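Local coordinates for protein protease 2A (Rhinovirus C, PDB 5X45) that probably cleaves the viral polyprotein as a chymotrypsin-like cysteine protease that carries a bound zinc ion, at residues Cys53-Gly58 with Cys113-Ile118; Asn94-Glu99 with Phe131-Pro136. All coordinates share one frame; numbering follows the deposited sequence.

Contact 1. Residues Cys53-Gly58 with Cys113-Ile118. With ZN (zinc ion), chain E.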
loop_
_atom_site.group_PDB
_atom_site.type_symbol
_atom_site.label_atom_id
_atom_site.label_comp_id
_atom_site.label_asym_id
_atom_site.label_seq_id
_atom_site.Cartn_x
_atom_site.Cartn_y
_atom_site.Cartn_z
ATOM N N CYS A 53 -6.220 -13.452 -5.001
ATOM C CA CYS A 53 -6.083 -13.551 -6.418
ATOM C C CYS A 53 -4.636 -13.340 -6.833
ATOM O O CYS A 53 -3.730 -13.239 -6.022
ATOM C CB CYS A 53 -7.079 -12.623 -7.155
ATOM S SG CYS A 53 -6.930 -10.816 -7.131
ATOM N N ASP A 54 -4.463 -13.310 -8.129
ATOM C CA ASP A 54 -3.179 -13.162 -8.813
ATOM C C ASP A 54 -3.071 -11.853 -9.609
ATOM O O ASP A 54 -2.040 -11.586 -10.232
ATOM C CB ASP A 54 -2.946 -14.369 -9.733
ATOM C CG ASP A 54 -4.010 -14.497 -10.822
ATOM O OD1 ASP A 54 -5.209 -14.273 -10.529
ATOM O OD2 ASP A 54 -3.651 -14.865 -11.963
ATOM N N CYS A 55 -4.137 -11.054 -9.596
ATOM C CA CYS A 55 -4.202 -9.817 -10.384
ATOM C C CYS A 55 -3.031 -8.853 -10.168
ATOM O O CYS A 55 -2.466 -8.763 -9.075
ATOM C CB CYS A 55 -5.508 -9.077 -10.095
ATOM S SG CYS A 55 -6.976 -9.930 -10.681
ATOM N N THR A 56 -2.667 -8.149 -11.238
ATOM C CA THR A 56 -1.631 -7.122 -11.189
ATOM C C THR A 56 -2.137 -5.815 -11.802
ATOM O O THR A 56 -1.434 -4.808 -11.812
ATOM C CB THR A 56 -0.354 -7.567 -11.937
ATOM O OG1 THR A 56 -0.707 -8.086 -13.229
ATOM C CG2 THR A 56 0.399 -8.635 -11.141
ATOM N N ALA A 57 -3.351 -5.852 -12.342
ATOM C CA ALA A 57 -3.972 -4.670 -12.934
ATOM C C ALA A 57 -5.230 -4.262 -12.171
ATOM O O ALA A 57 -6.002 -5.111 -11.718
ATOM C CB ALA A 57 -4.300 -4.918 -14.405
ATOM N N GLY A 58 -5.443 -2.958 -12.053
ATOM C CA GLY A 58 -6.611 -2.444 -11.373
ATOM C C GLY A 58 -6.655 -0.932 -11.378
ATOM O O GLY A 58 -6.312 -0.282 -12.367
ATOM N N CYS A 113 -8.118 -4.390 -7.292
ATOM C CA CYS A 113 -8.561 -5.160 -8.442
ATOM C C CYS A 113 -10.061 -5.422 -8.291
ATOM O O CYS A 113 -10.699 -4.900 -7.383
ATOM C CB CYS A 113 -7.775 -6.460 -8.548
ATOM S SG CYS A 113 -8.139 -7.618 -7.219
ATOM N N LYS A 114 -10.622 -6.245 -9.164
ATOM C CA LYS A 114 -12.041 -6.539 -9.097
ATOM C C LYS A 114 -12.412 -7.196 -7.759
ATOM O O LYS A 114 -13.479 -6.941 -7.209
ATOM C CB LYS A 114 -12.438 -7.434 -10.270
ATOM C CG LYS A 114 -13.766 -8.137 -10.092
ATOM C CD LYS A 114 -13.825 -9.423 -10.906
ATOM C CE LYS A 114 -15.089 -10.190 -10.584
ATOM N NZ LYS A 114 -16.289 -9.314 -10.720
ATOM N N HIS A 115 -11.518 -8.025 -7.230
ATOM C CA HIS A 115 -11.809 -8.821 -6.039
ATOM C C HIS A 115 -11.550 -8.116 -4.696
ATOM O O HIS A 115 -12.014 -8.576 -3.653
ATOM C CB HIS A 115 -11.018 -10.124 -6.106
ATOM C CG HIS A 115 -11.285 -10.910 -7.348
ATOM N ND1 HIS A 115 -10.329 -11.125 -8.319
ATOM C CD2 HIS A 115 -12.412 -11.516 -7.791
ATOM C CE1 HIS A 115 -10.853 -11.837 -9.299
ATOM N NE2 HIS A 115 -12.115 -12.089 -9.005
ATOM N N GLY A 116 -10.831 -6.999 -4.716
ATOM C CA GLY A 116 -10.600 -6.247 -3.498
ATOM C C GLY A 116 -9.319 -5.440 -3.500
ATOM O O GLY A 116 -8.761 -5.130 -4.550
ATOM N N VAL A 117 -8.868 -5.077 -2.310
ATOM C CA VAL A 117 -7.660 -4.287 -2.154
ATOM C C VAL A 117 -6.426 -5.190 -2.144
ATOM O O VAL A 117 -6.336 -6.111 -1.335
ATOM C CB VAL A 117 -7.700 -3.468 -0.860
ATOM C CG1 VAL A 117 -6.534 -2.482 -0.827
ATOM C CG2 VAL A 117 -9.029 -2.724 -0.751
ATOM N N ILE A 118 -5.474 -4.930 -3.032
ATOM C CA ILE A 118 -4.288 -5.773 -3.092
ATOM C C ILE A 118 -3.018 -5.005 -2.733
ATOM O O ILE A 118 -1.961 -5.609 -2.579
ATOM C CB ILE A 118 -4.090 -6.398 -4.501
ATOM C CG1 ILE A 118 -3.920 -5.305 -5.554
ATOM C CG2 ILE A 118 -5.237 -7.328 -4.855
ATOM C CD1 ILE A 118 -3.651 -5.838 -6.937
HETATM ZN ZN ZN E . -8.167 -9.904 -8.319
HETATM O O HOH W 1 -8.774 -6.487 -11.904
#
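A single zinc ion accounts for most of what joins Cys-53-Gly-58 to Cys-113-Ile-118, for no direct hydrogen bond runs between the two. Each segment supplies two ligands, in a Cys-X-Cys pair and a Cys-X-His pair. Cys-53 SG lies 1.9 Å from ZN, Cys-113 SG 2.5 Å and Cys-55 SG 2.6 Å. His-115 ND1 completes the set, 2.5 Å from ZN. Its imidazole meets the sulfurs of Cys-53 and Cys-55 edge-on, near the ring plane. The torsions differ within the first pair: Cys-53 SG sits in the crowded position between backbone N and carbonyl carbon (chi1 70°), whereas Cys-55 SG lies anti to its carbonyl carbon (chi1 -67°), so that both sulfurs converge on the metal.

Polar contacts are secondary. The backbone N of His-115 gives a weak bond to Cys-113 SG, 3.4 Å long and bent to 141°; this may temper the charge gathered on the sulfur. A water donates to Ala-57 O and accepts a weak bond from Lys-114 N, bridging the two segments without touching the metal.

Van der Waals packing adds to this: Cys-55 CB meets Cys-113 CB at 3.8 Å, and the CD1 methyl of Ile-118 lies against the carbonyl oxygen Cys-55 O, also 3.8 Å away. Pro-51 touches Cys-113, His-115 and Ile-118 as well.

Cys-113 opens the tight turn of a beta hairpin and His-115 lies within it; Cys-113 N bonds to Gly-116 O across the turn. Such a site of three cysteines and one histidine, tying that hairpin to the chain entering strand 57-62, is the zinc site of enteroviral 2A proteases, where the metal is structural.

Contact 2. Residues Asn94-Glu99 with Phe131-Pro136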
loop_
_atom_site.group_PDB
_atom_site.type_symbol
_atom_site.label_atom_id
_atom_site.label_comp_id
_atom_site.label_asym_id
_atom_site.label_seq_id
_atom_site.Cartn_x
_atom_site.Cartn_y
_atom_site.Cartn_z
ATOM N N ASN A 94 8.504 -7.169 -2.202
ATOM C CA ASN A 94 7.152 -7.413 -2.708
ATOM C C ASN A 94 6.441 -6.162 -3.209
ATOM O O ASN A 94 5.458 -5.703 -2.625
ATOM C CB ASN A 94 6.299 -8.108 -1.637
ATOM C CG ASN A 94 6.857 -9.474 -1.246
ATOM O OD1 ASN A 94 7.266 -9.692 -0.106
ATOM N ND2 ASN A 94 6.871 -10.398 -2.197
ATOM N N LEU A 95 6.947 -5.611 -4.306
ATOM C CA LEU A 95 6.348 -4.417 -4.866
ATOM C C LEU A 95 5.621 -4.680 -6.169
ATOM O O LEU A 95 6.013 -5.535 -6.970
ATOM C CB LEU A 95 7.405 -3.334 -5.071
ATOM C CG LEU A 95 7.822 -2.806 -3.702
ATOM C CD1 LEU A 95 9.215 -3.295 -3.353
ATOM C CD2 LEU A 95 7.694 -1.289 -3.602
ATOM N N LEU A 96 4.552 -3.918 -6.365
ATOM C CA LEU A 96 3.915 -3.789 -7.660
ATOM C C LEU A 96 4.291 -2.436 -8.245
ATOM O O LEU A 96 4.187 -1.418 -7.565
ATOM C CB LEU A 96 2.405 -3.932 -7.527
ATOM C CG LEU A 96 1.965 -5.276 -6.950
ATOM C CD1 LEU A 96 0.618 -5.130 -6.262
ATOM C CD2 LEU A 96 1.909 -6.325 -8.053
ATOM N N ILE A 97 4.805 -2.422 -9.467
ATOM C CA ILE A 97 5.201 -1.154 -10.071
ATOM C C ILE A 97 4.440 -0.877 -11.355
ATOM O O ILE A 97 4.427 -1.709 -12.264
ATOM C CB ILE A 97 6.704 -1.099 -10.398
ATOM C CG1 ILE A 97 7.553 -1.627 -9.235
ATOM C CG2 ILE A 97 7.093 0.319 -10.806
ATOM C CD1 ILE A 97 7.782 -0.638 -8.138
ATOM N N GLY A 98 3.825 0.299 -11.433
ATOM C CA GLY A 98 3.085 0.675 -12.618
ATOM C C GLY A 98 3.374 2.106 -13.016
ATOM O O GLY A 98 3.891 2.887 -12.223
ATOM N N GLU A 99 3.020 2.457 -14.249
ATOM C CA GLU A 99 3.124 3.835 -14.684
ATOM C C GLU A 99 1.934 4.583 -14.125
ATOM O O GLU A 99 0.800 4.117 -14.189
ATOM C CB GLU A 99 3.178 3.974 -16.214
ATOM C CG GLU A 99 3.611 2.730 -16.993
ATOM C CD GLU A 99 3.510 2.930 -18.504
ATOM O OE1 GLU A 99 2.757 2.194 -19.180
ATOM O OE2 GLU A 99 4.178 3.860 -19.011
ATOM N N PHE A 131 3.591 0.086 -5.273
ATOM C CA PHE A 131 2.667 -0.356 -4.249
ATOM C C PHE A 131 3.293 -1.508 -3.474
ATOM O O PHE A 131 3.970 -2.352 -4.069
ATOM C CB PHE A 131 1.334 -0.812 -4.866
ATOM C CG PHE A 131 0.735 0.163 -5.851
ATOM C CD1 PHE A 131 1.100 0.131 -7.196
ATOM C CD2 PHE A 131 -0.221 1.090 -5.440
ATOM C CE1 PHE A 131 0.534 1.016 -8.108
ATOM C CE2 PHE A 131 -0.792 1.976 -6.346
ATOM C CZ PHE A 131 -0.412 1.941 -7.688
ATOM N N THR A 132 3.083 -1.553 -2.161
ATOM C CA THR A 132 3.336 -2.799 -1.453
ATOM C C THR A 132 2.161 -3.728 -1.711
ATOM O O THR A 132 1.004 -3.346 -1.569
ATOM C CB THR A 132 3.533 -2.641 0.068
ATOM O OG1 THR A 132 2.296 -2.284 0.689
ATOM C CG2 THR A 132 4.536 -1.601 0.353
ATOM N N ASP A 133 2.482 -4.941 -2.123
ATOM C CA ASP A 133 1.502 -5.979 -2.314
ATOM C C ASP A 133 1.114 -6.492 -0.927
ATOM O O ASP A 133 1.967 -6.968 -0.177
ATOM C CB ASP A 133 2.085 -7.093 -3.197
ATOM C CG ASP A 133 1.046 -8.129 -3.625
ATOM O OD1 ASP A 133 -0.036 -8.229 -2.995
ATOM O OD2 ASP A 133 1.323 -8.845 -4.614
ATOM N N LEU A 134 -0.168 -6.387 -0.588
ATOM C CA LEU A 134 -0.643 -6.746 0.744
ATOM C C LEU A 134 -0.903 -8.243 0.868
ATOM O O LEU A 134 -0.979 -8.774 1.976
ATOM C CB LEU A 134 -1.924 -5.984 1.083
ATOM C CG LEU A 134 -1.753 -4.474 1.141
ATOM C CD1 LEU A 134 -3.106 -3.833 1.357
ATOM C CD2 LEU A 134 -0.755 -4.059 2.207
ATOM N N ARG A 135 -1.057 -8.915 -0.269
ATOM C CA ARG A 135 -1.402 -10.336 -0.278
ATOM C C ARG A 135 -0.405 -11.242 0.469
ATOM O O ARG A 135 -0.833 -12.122 1.224
ATOM C CB ARG A 135 -1.600 -10.816 -1.721
ATOM C CG ARG A 135 -2.851 -10.224 -2.361
ATOM C CD ARG A 135 -2.912 -10.489 -3.853
ATOM N NE ARG A 135 -1.856 -9.764 -4.552
ATOM C CZ ARG A 135 -1.819 -9.571 -5.865
ATOM N NH1 ARG A 135 -2.801 -10.030 -6.632
ATOM N NH2 ARG A 135 -0.810 -8.898 -6.408
ATOM N N PRO A 136 0.915 -11.026 0.289
ATOM C CA PRO A 136 1.851 -11.813 1.108
ATOM C C PRO A 136 1.634 -11.669 2.617
ATOM O O PRO A 136 1.921 -12.611 3.355
ATOM C CB PRO A 136 3.220 -11.235 0.732
ATOM C CG PRO A 136 3.039 -10.692 -0.635
ATOM C CD PRO A 136 1.630 -10.175 -0.686
#
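Asp-133 OD1 is gripped twice by one neighbour: Arg-135 N reaches it at 3.0 Å, closing an Asx turn, and Arg-135 NE comes to its syn lone pair at 2.8 Å. The second carboxylate oxygen, OD2, takes Arg-135 NH2 at 2.8 Å in a salt bridge, approached from above the carboxylate plane. The guanidinium thus holds the acid side-on, through NE and NH2, and its chain bends at chi3 (-67°) to do so.

Across the segments the backbone does the joining. Leu-96 and Phe-131 form an antiparallel hydrogen-bonded pair, with Leu-96 N to Phe-131 O and Phe-131 N to Leu-96 O both 2.8 Å. Asp-133 N adds a nearly straight bond (176°) to Asn-94 O, 3.1 Å away. Leu-96 crosses the Asp-133 side chain obliquely, its CD1 3.9 Å from Asp-133 CB, and lies almost at right angles to Arg-135. On the same face of the sheet, the ring of Phe-131 meets Tyr-60 edge-to-face.

The arginine and the backbone N-H probably keep the carboxylate ionised, although a leucine methyl borders it. The ion pair with its Asx turn, set where strand 129-133 of the barrel ends, is consistent with a fixed course for the chain there.

In the fold
Arg-135 reaches from contact 2 into contact 1. While NE and NH2 engage the acid in contact 2, its NH1 turns to contact 1 and probably bonds to Cys-55 O at 2.8 Å, so the backbone carbonyl of a zinc ligand is held from the second shell. The nearest atom of the arginine side chain is about 6 Å from the zinc, and the centres of the contacts are 11 Å apart. A second link is backbone: Leu-134 N lies 2.8 Å from Ile-118 O, a probable hydrogen bond. Since strands 116-124 and 129-133 are neighbours in the same six-stranded antiparallel barrel, the metal site at the surface and the strand pairing nearer the core form one continuous piece of the fold.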